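Local coordinates for protein beta-1,4-galactanase (Humicola insolens, PDB 1HJQ) that hydrolyses beta-1,4-galactosidic linkages in type I arabinogalactans, as a family 53 glycoside hydrolase of clan GH-A, at residues I102-L105 against A106-L109; N149-N152 against I153-L157; N194-Q198 against G199-M203. All blocks are in the same frame, centred on the assembly; numbering follows the deposited sequence.

Contact 1 (I102-L105 against A106-L109); sequences INNL and AWKL. With NAG (2-acetamido-2-deoxy-beta-D-glucopyranose), chain B.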
ATOM      1  N   ILE A 102     -21.246   1.592 -16.812  1.00 16.74           N
ATOM      2  CA  ILE A 102     -20.864   0.653 -15.773  1.00 16.19           C
ATOM      3  C   ILE A 102     -20.578  -0.769 -16.212  1.00 17.20           C
ATOM      4  O   ILE A 102     -19.674  -1.408 -15.670  1.00 18.42           O
ATOM      5  CB  ILE A 102     -21.910   0.619 -14.638  1.00 15.51           C
ATOM      6  CG1 ILE A 102     -21.318  -0.085 -13.416  1.00 14.15           C
ATOM      7  CG2 ILE A 102     -23.180  -0.089 -15.108  1.00 15.48           C
ATOM      8  CD1 ILE A 102     -20.058   0.574 -12.872  1.00 11.46           C
ATOM      9  N   ASN A 103     -21.327  -1.275 -17.186  1.00 16.73           N
ATOM     10  CA  ASN A 103     -21.100  -2.642 -17.630  1.00 16.15           C
ATOM     11  C   ASN A 103     -19.785  -2.778 -18.387  1.00 15.65           C
ATOM     12  O   ASN A 103     -19.031  -3.726 -18.169  1.00 15.32           O
ATOM     13  CB  ASN A 103     -22.245  -3.125 -18.513  1.00 17.33           C
ATOM     14  CG  ASN A 103     -22.030  -4.541 -18.997  1.00 18.79           C
ATOM     15  OD1 ASN A 103     -21.982  -5.479 -18.197  1.00 18.20           O
ATOM     16  ND2 ASN A 103     -21.878  -4.704 -20.312  1.00 19.62           N
ATOM     17  N   ASN A 104     -19.512  -1.834 -19.280  1.00 14.99           N
ATOM     18  CA  ASN A 104     -18.277  -1.874 -20.048  1.00 14.68           C
ATOM     19  C   ASN A 104     -17.063  -1.511 -19.208  1.00 14.35           C
ATOM     20  O   ASN A 104     -16.013  -2.130 -19.346  1.00 14.56           O
ATOM     21  CB  ASN A 104     -18.368  -0.951 -21.265  1.00 14.65           C
ATOM     22  CG  ASN A 104     -19.095  -1.598 -22.432  1.00 15.24           C
ATOM     23  OD1 ASN A 104     -18.839  -2.762 -22.770  1.00 14.72           O
ATOM     24  ND2 ASN A 104     -19.991  -0.848 -23.063  1.00 12.38           N
ATOM     25  N   LEU A 105     -17.200  -0.516 -18.336  1.00 14.73           N
ATOM     26  CA  LEU A 105     -16.091  -0.108 -17.479  1.00 15.34           C
ATOM     27  C   LEU A 105     -15.676  -1.286 -16.607  1.00 16.14           C
ATOM     28  O   LEU A 105     -14.489  -1.597 -16.481  1.00 15.08           O
ATOM     29  CB  LEU A 105     -16.498   1.070 -16.592  1.00 15.24           C
ATOM     30  CG  LEU A 105     -15.424   1.516 -15.596  1.00 16.17           C
ATOM     31  CD1 LEU A 105     -14.165   1.926 -16.346  1.00 15.87           C
ATOM     32  CD2 LEU A 105     -15.941   2.670 -14.763  1.00 16.32           C
ATOM     33  N   ALA A 106     -16.670  -1.939 -16.011  1.00 16.74           N
ATOM     34  CA  ALA A 106     -16.435  -3.091 -15.156  1.00 18.29           C
ATOM     35  C   ALA A 106     -15.756  -4.198 -15.958  1.00 19.23           C
ATOM     36  O   ALA A 106     -14.829  -4.853 -15.479  1.00 20.14           O
ATOM     37  CB  ALA A 106     -17.763  -3.593 -14.573  1.00 16.50           C
ATOM     38  N   TRP A 107     -16.229  -4.402 -17.181  1.00 20.41           N
ATOM     39  CA  TRP A 107     -15.677  -5.419 -18.065  1.00 21.59           C
ATOM     40  C   TRP A 107     -14.203  -5.098 -18.304  1.00 21.69           C
ATOM     41  O   TRP A 107     -13.334  -5.972 -18.223  1.00 20.38           O
ATOM     42  CB  TRP A 107     -16.440  -5.397 -19.383  1.00 23.58           C
ATOM     43  CG  TRP A 107     -16.329  -6.647 -20.176  1.00 26.99           C
ATOM     44  CD1 TRP A 107     -15.762  -7.829 -19.784  1.00 27.87           C
ATOM     45  CD2 TRP A 107     -16.850  -6.867 -21.490  1.00 28.25           C
ATOM     46  NE1 TRP A 107     -15.900  -8.772 -20.775  1.00 28.25           N
ATOM     47  CE2 TRP A 107     -16.565  -8.208 -21.832  1.00 29.00           C
ATOM     48  CE3 TRP A 107     -17.535  -6.062 -22.410  1.00 28.73           C
ATOM     49  CZ2 TRP A 107     -16.943  -8.765 -23.062  1.00 29.83           C
ATOM     50  CZ3 TRP A 107     -17.911  -6.613 -23.629  1.00 29.83           C
ATOM     51  CH2 TRP A 107     -17.614  -7.954 -23.944  1.00 29.68           C
ATOM     52  N   LYS A 108     -13.940  -3.823 -18.586  1.00 21.70           N
ATOM     53  CA  LYS A 108     -12.590  -3.336 -18.832  1.00 21.66           C
ATOM     54  C   LYS A 108     -11.720  -3.566 -17.601  1.00 20.79           C
ATOM     55  O   LYS A 108     -10.611  -4.083 -17.701  1.00 20.97           O
ATOM     56  CB  LYS A 108     -12.617  -1.841 -19.166  1.00 22.04           C
ATOM     57  CG  LYS A 108     -11.867  -1.468 -20.436  1.00 23.77           C
ATOM     58  CD  LYS A 108     -10.418  -1.926 -20.398  1.00 24.26           C
ATOM     59  CE  LYS A 108      -9.736  -1.667 -21.727  1.00 24.72           C
ATOM     60  NZ  LYS A 108      -8.403  -2.316 -21.785  1.00 25.79           N
ATOM     61  N   LEU A 109     -12.224  -3.173 -16.439  1.00 20.64           N
ATOM     62  CA  LEU A 109     -11.474  -3.355 -15.206  1.00 20.82           C
ATOM     63  C   LEU A 109     -11.123  -4.830 -15.059  1.00 21.23           C
ATOM     64  O   LEU A 109     -10.041  -5.175 -14.577  1.00 21.17           O
ATOM     65  CB  LEU A 109     -12.291  -2.892 -14.005  1.00 18.71           C
ATOM     66  CG  LEU A 109     -11.519  -2.953 -12.688  1.00 18.71           C
ATOM     67  CD1 LEU A 109     -10.369  -1.953 -12.732  1.00 17.27           C
ATOM     68  CD2 LEU A 109     -12.456  -2.649 -11.521  1.00 17.70           C
TER
HETATM   69  C1  NAG B 601     -12.863  -7.417 -22.593  1.00 32.63           C
HETATM   70  C2  NAG B 601     -13.331  -6.355 -23.602  1.00 33.50           C
HETATM   71  C3  NAG B 601     -14.266  -6.998 -24.644  1.00 34.06           C
HETATM   72  C4  NAG B 601     -13.583  -8.213 -25.284  1.00 34.13           C
HETATM   73  C5  NAG B 601     -13.168  -9.180 -24.177  1.00 34.88           C
HETATM   74  C6  NAG B 601     -12.509 -10.451 -24.683  1.00 34.66           C
HETATM   75  C7  NAG B 601     -13.717  -4.022 -23.133  1.00 35.33           C
HETATM   76  C8  NAG B 601     -14.872  -3.043 -23.262  1.00 35.46           C
HETATM   77  N2  NAG B 601     -14.020  -5.293 -22.896  1.00 34.22           N
HETATM   78  O3  NAG B 601     -14.603  -6.051 -25.646  1.00 33.78           O
HETATM   79  O4  NAG B 601     -14.470  -8.860 -26.189  1.00 35.02           O
HETATM   80  O5  NAG B 601     -12.244  -8.520 -23.276  1.00 33.03           O
HETATM   81  O6  NAG B 601     -11.132 -10.487 -24.353  1.00 37.27           O
HETATM   82  O7  NAG B 601     -12.560  -3.622 -23.255  1.00 36.67           O
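Leu109 N donates to Leu105 O at 2.8 Å, and Lys108 N reaches Asn104 O at the same 2.8 Å; both are nearly straight, successive i to i+4 helical bonds. The next two are a little longer: Trp107 N to Asn103 O, and Ala106 N to Ile102 O at 3.1 Å. Together they build the opening turns of helix 102-123, the helix that follows the third strand of the TIM barrel and lies on its outside. On the outer side of this helix, Asn104 brings OD1 to the edge of the Trp107 indole, 3.6 Å from CE3, with amide and ring only 16° from coplanar, while its ND2 bonds Asp101. The indole swings out with CG anti to the backbone N (chi1 -159°), and one face is overlaid by an N-acetylglucosamine of a glycan carried by the protein itself: NAG N2 sits 3.5 Å from CD2, offset toward the rim, and the sugar carbon C3 lies over the six-membered ring, 3.6 Å from CH2. Lys108 flanks the acetamido group, its CG 3.6 Å from NAG O7. Leu105 and Leu109 turn inward, the first onto Leu144 and the second onto Tyr82 of a loop and Ala160 of helix 150-165.

Contact 2 (N149-N152 against I153-L157); sequences NWYN and IARLL
Asn152 O takes the N-H of Leu156 at 2.7 Å, the shortest hydrogen bond in the first turns of helix 150-165, the outer helix that follows the fourth strand of the TIM barrel. The same i to i+4 pattern joins Ala154 N to Trp150 O and Arg155 N to Tyr151 O. Asn149 occupies the N-cap position, and its contribution to the turn is its backbone: O receives Ile153 N at 3.0 Å. Its side-chain ND2, like that of Asn152, goes instead to Leu144 O, so two amides tie the preceding loop to this helix start.

Ile153 and Trp150 run side by side, pointing the same way. With CG1 of Ile153 anti to the carbonyl carbon (chi1 -63°) and the chain extended beyond it, CD1 comes obliquely beside the indole, 3.8 Å from CE3 of Trp150, while CG1 itself passes 3.5 Å from Asn149 O. With an alanine here, CG1 and CD1 would be gone, and a gap would probably open beside the indole, whose six-membered ring would lose this apolar neighbour. Trp150 also meets Trp190 and Trp191 of helix 185-198, both edge-to-face.

On the exposed flank, Tyr151 and Arg155 also lie alongside one another, ring and guanidinium 61° apart. The arginine chain bends at chi2 (66°) and runs on alongside the phenol, where NH1 comes obliquely to 3.7 Å from CE2 of Tyr151.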
ATOM      1  N   ASN A 149     -22.033   6.121  -5.123  1.00 26.27           N
ATOM      2  CA  ASN A 149     -22.409   5.349  -6.307  1.00 25.09           C
ATOM      3  C   ASN A 149     -22.092   3.929  -5.862  1.00 24.39           C
ATOM      4  O   ASN A 149     -21.513   3.131  -6.600  1.00 24.94           O
ATOM      5  CB  ASN A 149     -21.535   5.709  -7.506  1.00 24.93           C
ATOM      6  CG  ASN A 149     -21.997   6.968  -8.205  1.00 25.46           C
ATOM      7  OD1 ASN A 149     -22.656   7.819  -7.606  1.00 26.59           O
ATOM      8  ND2 ASN A 149     -21.637   7.104  -9.476  1.00 24.75           N
ATOM      9  N   TRP A 150     -22.459   3.645  -4.620  1.00 22.56           N
ATOM     10  CA  TRP A 150     -22.221   2.355  -4.002  1.00 21.76           C
ATOM     11  C   TRP A 150     -22.466   1.166  -4.919  1.00 21.84           C
ATOM     12  O   TRP A 150     -21.690   0.209  -4.917  1.00 21.97           O
ATOM     13  CB  TRP A 150     -23.074   2.246  -2.741  1.00 20.54           C
ATOM     14  CG  TRP A 150     -22.771   3.337  -1.755  1.00 19.99           C
ATOM     15  CD1 TRP A 150     -23.645   4.265  -1.253  1.00 19.15           C
ATOM     16  CD2 TRP A 150     -21.504   3.601  -1.137  1.00 20.17           C
ATOM     17  NE1 TRP A 150     -23.001   5.085  -0.357  1.00 18.83           N
ATOM     18  CE2 TRP A 150     -21.686   4.702  -0.267  1.00 19.87           C
ATOM     19  CE3 TRP A 150     -20.231   3.011  -1.230  1.00 19.56           C
ATOM     20  CZ2 TRP A 150     -20.642   5.226   0.506  1.00 20.25           C
ATOM     21  CZ3 TRP A 150     -19.194   3.529  -0.464  1.00 20.01           C
ATOM     22  CH2 TRP A 150     -19.407   4.630   0.395  1.00 20.53           C
ATOM     23  N   TYR A 151     -23.538   1.216  -5.706  1.00 21.45           N
ATOM     24  CA  TYR A 151     -23.828   0.111  -6.606  1.00 20.56           C
ATOM     25  C   TYR A 151     -22.693  -0.062  -7.601  1.00 20.15           C
ATOM     26  O   TYR A 151     -22.141  -1.148  -7.727  1.00 19.22           O
ATOM     27  CB  TYR A 151     -25.131   0.334  -7.375  1.00 20.54           C
ATOM     28  CG  TYR A 151     -25.438  -0.812  -8.315  1.00 21.49           C
ATOM     29  CD1 TYR A 151     -25.855  -2.045  -7.819  1.00 21.72           C
ATOM     30  CD2 TYR A 151     -25.258  -0.687  -9.698  1.00 21.40           C
ATOM     31  CE1 TYR A 151     -26.084  -3.130  -8.668  1.00 21.39           C
ATOM     32  CE2 TYR A 151     -25.486  -1.773 -10.557  1.00 20.95           C
ATOM     33  CZ  TYR A 151     -25.900  -2.990 -10.030  1.00 20.95           C
ATOM     34  OH  TYR A 151     -26.140  -4.072 -10.853  1.00 20.81           O
ATOM     35  N   ASN A 152     -22.347   1.011  -8.308  1.00 20.31           N
ATOM     36  CA  ASN A 152     -21.272   0.936  -9.290  1.00 20.00           C
ATOM     37  C   ASN A 152     -19.975   0.447  -8.664  1.00 19.75           C
ATOM     38  O   ASN A 152     -19.252  -0.341  -9.271  1.00 20.14           O
ATOM     39  CB  ASN A 152     -21.035   2.298  -9.959  1.00 20.12           C
ATOM     40  CG  ASN A 152     -22.139   2.677 -10.946  1.00 21.45           C
ATOM     41  OD1 ASN A 152     -22.924   1.827 -11.385  1.00 20.04           O
ATOM     42  ND2 ASN A 152     -22.190   3.959 -11.312  1.00 20.79           N
ATOM     43  N   ILE A 153     -19.681   0.905  -7.450  1.00 19.44           N
ATOM     44  CA  ILE A 153     -18.451   0.508  -6.763  1.00 19.64           C
ATOM     45  C   ILE A 153     -18.370  -0.999  -6.509  1.00 20.18           C
ATOM     46  O   ILE A 153     -17.406  -1.657  -6.928  1.00 19.77           O
ATOM     47  CB  ILE A 153     -18.293   1.254  -5.415  1.00 18.66           C
ATOM     48  CG1 ILE A 153     -18.172   2.760  -5.672  1.00 18.25           C
ATOM     49  CG2 ILE A 153     -17.063   0.763  -4.685  1.00 17.41           C
ATOM     50  CD1 ILE A 153     -18.206   3.607  -4.424  1.00 17.04           C
ATOM     51  N   ALA A 154     -19.378  -1.544  -5.834  1.00 19.52           N
ATOM     52  CA  ALA A 154     -19.381  -2.973  -5.531  1.00 19.91           C
ATOM     53  C   ALA A 154     -19.307  -3.738  -6.842  1.00 20.07           C
ATOM     54  O   ALA A 154     -18.711  -4.814  -6.937  1.00 19.98           O
ATOM     55  CB  ALA A 154     -20.641  -3.348  -4.767  1.00 18.12           C
ATOM     56  N   ARG A 155     -19.924  -3.144  -7.852  1.00 20.04           N
ATOM     57  CA  ARG A 155     -19.983  -3.693  -9.194  1.00 19.63           C
ATOM     58  C   ARG A 155     -18.554  -3.728  -9.759  1.00 19.51           C
ATOM     59  O   ARG A 155     -18.082  -4.745 -10.269  1.00 18.90           O
ATOM     60  CB  ARG A 155     -20.895  -2.785 -10.021  1.00 19.88           C
ATOM     61  CG  ARG A 155     -21.282  -3.289 -11.365  1.00 20.84           C
ATOM     62  CD  ARG A 155     -22.155  -4.527 -11.313  1.00 20.89           C
ATOM     63  NE  ARG A 155     -22.223  -5.056 -12.665  1.00 22.22           N
ATOM     64  CZ  ARG A 155     -22.998  -4.557 -13.620  1.00 23.55           C
ATOM     65  NH1 ARG A 155     -23.801  -3.530 -13.365  1.00 23.51           N
ATOM     66  NH2 ARG A 155     -22.917  -5.042 -14.851  1.00 25.30           N
ATOM     67  N   LEU A 156     -17.851  -2.612  -9.634  1.00 19.60           N
ATOM     68  CA  LEU A 156     -16.488  -2.536 -10.132  1.00 18.80           C
ATOM     69  C   LEU A 156     -15.535  -3.466  -9.397  1.00 17.97           C
ATOM     70  O   LEU A 156     -14.741  -4.169 -10.018  1.00 18.97           O
ATOM     71  CB  LEU A 156     -15.982  -1.093 -10.053  1.00 17.23           C
ATOM     72  CG  LEU A 156     -16.576  -0.203 -11.141  1.00 17.16           C
ATOM     73  CD1 LEU A 156     -16.135   1.231 -10.935  1.00 16.08           C
ATOM     74  CD2 LEU A 156     -16.145  -0.717 -12.511  1.00 16.59           C
ATOM     75  N   LEU A 157     -15.610  -3.477  -8.076  1.00 17.50           N
ATOM     76  CA  LEU A 157     -14.714  -4.314  -7.300  1.00 17.16           C
ATOM     77  C   LEU A 157     -14.938  -5.793  -7.570  1.00 17.68           C
ATOM     78  O   LEU A 157     -13.982  -6.558  -7.684  1.00 18.37           O
ATOM     79  CB  LEU A 157     -14.862  -3.995  -5.813  1.00 16.28           C
ATOM     80  CG  LEU A 157     -14.586  -2.518  -5.487  1.00 16.16           C
ATOM     81  CD1 LEU A 157     -14.816  -2.251  -4.001  1.00 15.57           C
ATOM     82  CD2 LEU A 157     -13.168  -2.161  -5.900  1.00 14.32           C
TER

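Contact 3 (N194-Q198 against G199-M203); sequences NVLSQ and GPFEM
At Gly199 the chain departs from helical angles with phi at 122°; Gly199 N stands 4.4 Å from Val195 O, too far for a direct bond, and a water sits between them. At such angles a beta carbon would run into Gln198 O, which suits a residue without one. The water donates to Val195 O at 2.6 Å, accepts from Gly199 N at 2.9 Å, and also donates to Phe201 O and accepts a weak bond from Phe201 N. It thus joins Val195, in the helix, to Gly199 and Phe201 of the loop. This is the exit from helix 185-198, on the outside of the TIM barrel, into the loop that leads to the sixth strand.

A first torsion of -167° carries the Phe201 ring away from its own backbone N and back to the helix. Its CD2 meets two methyls obliquely: CG1 of Val195 at 3.8 Å and CD2 of Leu196 at 3.7 Å. The other branch of Leu196 turns to Met203, which crosses it at about a right angle, SD meeting CD1; Trp237 of helix 223-237 touches both. Within the helix, Asn194 O is gripped twice, by Gln198 NE2 at 2.9 Å, with the acceptor close to the plane of the Gln198 amide, and by Ser197 OG at 3.2 Å, the two donors coming from opposite faces of the carbonyl plane.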
ATOM      1  N   ASN A 194     -21.844   0.298   3.134  1.00 18.71           N
ATOM      2  CA  ASN A 194     -22.487   0.692   1.895  1.00 18.91           C
ATOM      3  C   ASN A 194     -22.089  -0.165   0.697  1.00 19.24           C
ATOM      4  O   ASN A 194     -22.942  -0.515  -0.115  1.00 21.10           O
ATOM      5  CB  ASN A 194     -22.204   2.160   1.609  1.00 18.07           C
ATOM      6  CG  ASN A 194     -23.032   3.085   2.472  1.00 17.68           C
ATOM      7  OD1 ASN A 194     -24.259   3.112   2.366  1.00 18.17           O
ATOM      8  ND2 ASN A 194     -22.372   3.848   3.333  1.00 17.38           N
ATOM      9  N   VAL A 195     -20.811  -0.507   0.583  1.00 18.20           N
ATOM     10  CA  VAL A 195     -20.360  -1.323  -0.533  1.00 18.01           C
ATOM     11  C   VAL A 195     -20.866  -2.767  -0.440  1.00 18.73           C
ATOM     12  O   VAL A 195     -21.360  -3.332  -1.424  1.00 18.46           O
ATOM     13  CB  VAL A 195     -18.813  -1.347  -0.623  1.00 18.06           C
ATOM     14  CG1 VAL A 195     -18.373  -2.290  -1.720  1.00 17.28           C
ATOM     15  CG2 VAL A 195     -18.283   0.039  -0.894  1.00 17.24           C
ATOM     16  N   LEU A 196     -20.748  -3.367   0.739  1.00 18.69           N
ATOM     17  CA  LEU A 196     -21.179  -4.747   0.914  1.00 19.60           C
ATOM     18  C   LEU A 196     -22.694  -4.971   0.946  1.00 19.75           C
ATOM     19  O   LEU A 196     -23.150  -6.110   0.819  1.00 19.23           O
ATOM     20  CB  LEU A 196     -20.545  -5.333   2.176  1.00 19.94           C
ATOM     21  CG  LEU A 196     -19.015  -5.377   2.170  1.00 20.73           C
ATOM     22  CD1 LEU A 196     -18.529  -5.995   3.477  1.00 20.07           C
ATOM     23  CD2 LEU A 196     -18.514  -6.184   0.972  1.00 19.80           C
ATOM     24  N   SER A 197     -23.475  -3.902   1.112  1.00 19.44           N
ATOM     25  CA  SER A 197     -24.930  -4.043   1.145  1.00 19.15           C
ATOM     26  C   SER A 197     -25.530  -4.015  -0.257  1.00 19.27           C
ATOM     27  O   SER A 197     -26.688  -4.373  -0.455  1.00 19.13           O
ATOM     28  CB  SER A 197     -25.564  -2.938   1.991  1.00 18.62           C
ATOM     29  OG  SER A 197     -25.496  -1.685   1.338  1.00 19.21           O
ATOM     30  N   GLN A 198     -24.738  -3.597  -1.236  1.00 19.69           N
ATOM     31  CA  GLN A 198     -25.213  -3.534  -2.610  1.00 19.11           C
ATOM     32  C   GLN A 198     -25.539  -4.914  -3.173  1.00 18.54           C
ATOM     33  O   GLN A 198     -26.583  -5.110  -3.786  1.00 18.39           O
ATOM     34  CB  GLN A 198     -24.167  -2.859  -3.490  1.00 20.17           C
ATOM     35  CG  GLN A 198     -23.878  -1.442  -3.097  1.00 20.70           C
ATOM     36  CD  GLN A 198     -25.147  -0.653  -2.890  1.00 22.21           C
ATOM     37  OE1 GLN A 198     -26.082  -0.738  -3.692  1.00 22.57           O
ATOM     38  NE2 GLN A 198     -25.191   0.125  -1.808  1.00 22.88           N
ATOM     39  N   GLY A 199     -24.635  -5.868  -2.975  1.00 17.92           N
ATOM     40  CA  GLY A 199     -24.869  -7.212  -3.475  1.00 16.51           C
ATOM     41  C   GLY A 199     -23.806  -7.722  -4.438  1.00 16.61           C
ATOM     42  O   GLY A 199     -23.287  -8.822  -4.249  1.00 16.49           O
ATOM     43  N   PRO A 200     -23.449  -6.949  -5.478  1.00 16.23           N
ATOM     44  CA  PRO A 200     -22.437  -7.375  -6.448  1.00 15.81           C
ATOM     45  C   PRO A 200     -21.088  -7.760  -5.833  1.00 16.79           C
ATOM     46  O   PRO A 200     -20.496  -8.773  -6.216  1.00 15.83           O
ATOM     47  CB  PRO A 200     -22.337  -6.173  -7.375  1.00 16.94           C
ATOM     48  CG  PRO A 200     -23.729  -5.623  -7.346  1.00 15.81           C
ATOM     49  CD  PRO A 200     -24.028  -5.653  -5.875  1.00 15.77           C
ATOM     50  N   PHE A 201     -20.595  -6.957  -4.890  1.00 17.55           N
ATOM     51  CA  PHE A 201     -19.322  -7.264  -4.238  1.00 18.80           C
ATOM     52  C   PHE A 201     -19.615  -8.117  -3.016  1.00 20.21           C
ATOM     53  O   PHE A 201     -20.113  -7.621  -2.008  1.00 20.72           O
ATOM     54  CB  PHE A 201     -18.610  -5.982  -3.815  1.00 18.28           C
ATOM     55  CG  PHE A 201     -17.178  -6.191  -3.415  1.00 16.92           C
ATOM     56  CD1 PHE A 201     -16.310  -6.894  -4.242  1.00 16.28           C
ATOM     57  CD2 PHE A 201     -16.685  -5.647  -2.236  1.00 17.22           C
ATOM     58  CE1 PHE A 201     -14.977  -7.046  -3.907  1.00 16.93           C
ATOM     59  CE2 PHE A 201     -15.344  -5.793  -1.889  1.00 17.36           C
ATOM     60  CZ  PHE A 201     -14.488  -6.493  -2.727  1.00 16.91           C
ATOM     61  N   GLU A 202     -19.295  -9.400  -3.109  1.00 21.77           N
ATOM     62  CA  GLU A 202     -19.574 -10.336  -2.034  1.00 23.48           C
ATOM     63  C   GLU A 202     -18.462 -10.522  -1.023  1.00 23.78           C
ATOM     64  O   GLU A 202     -17.299 -10.228  -1.291  1.00 24.42           O
ATOM     65  CB  GLU A 202     -19.933 -11.693  -2.621  1.00 26.12           C
ATOM     66  CG  GLU A 202     -20.914 -11.622  -3.774  1.00 30.59           C
ATOM     67  CD  GLU A 202     -21.435 -12.990  -4.169  1.00 32.81           C
ATOM     68  OE1 GLU A 202     -22.126 -13.620  -3.333  1.00 34.74           O
ATOM     69  OE2 GLU A 202     -21.153 -13.433  -5.303  1.00 33.54           O
ATOM     70  N   MET A 203     -18.835 -11.038   0.140  1.00 24.01           N
ATOM     71  CA  MET A 203     -17.883 -11.287   1.204  1.00 24.29           C
ATOM     72  C   MET A 203     -16.781 -12.240   0.761  1.00 23.67           C
ATOM     73  O   MET A 203     -15.645 -12.134   1.220  1.00 23.84           O
ATOM     74  CB  MET A 203     -18.598 -11.858   2.425  1.00 25.36           C
ATOM     75  CG  MET A 203     -19.521 -10.872   3.100  1.00 28.41           C
ATOM     76  SD  MET A 203     -18.650  -9.368   3.560  1.00 30.93           S
ATOM     77  CE  MET A 203     -17.599 -10.015   4.867  1.00 30.19           C
TER
HETATM   78  O   HOH W   1     -21.729  -5.657  -2.604  1.00 19.59           O

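How the contacts relate
The three contacts follow one another along the chain and line up on one side of the TIM barrel, on the outer helices after the third, fourth and fifth strands. Contact 2 sits in the middle: its centre is about 11 Å from that of contact 1 and about 8 Å from that of contact 3, and it touches both. Contacts 1 and 3 do not meet; their centres are about 17 Å apart and their nearest atoms about 9 Å. Helix 150-165 is therefore packed between helix 102-123 and helix 185-198 with its following loop. All lie away from the catalytic glutamates, Glu135 and Glu245, and belong to the barrel's outer helical layer.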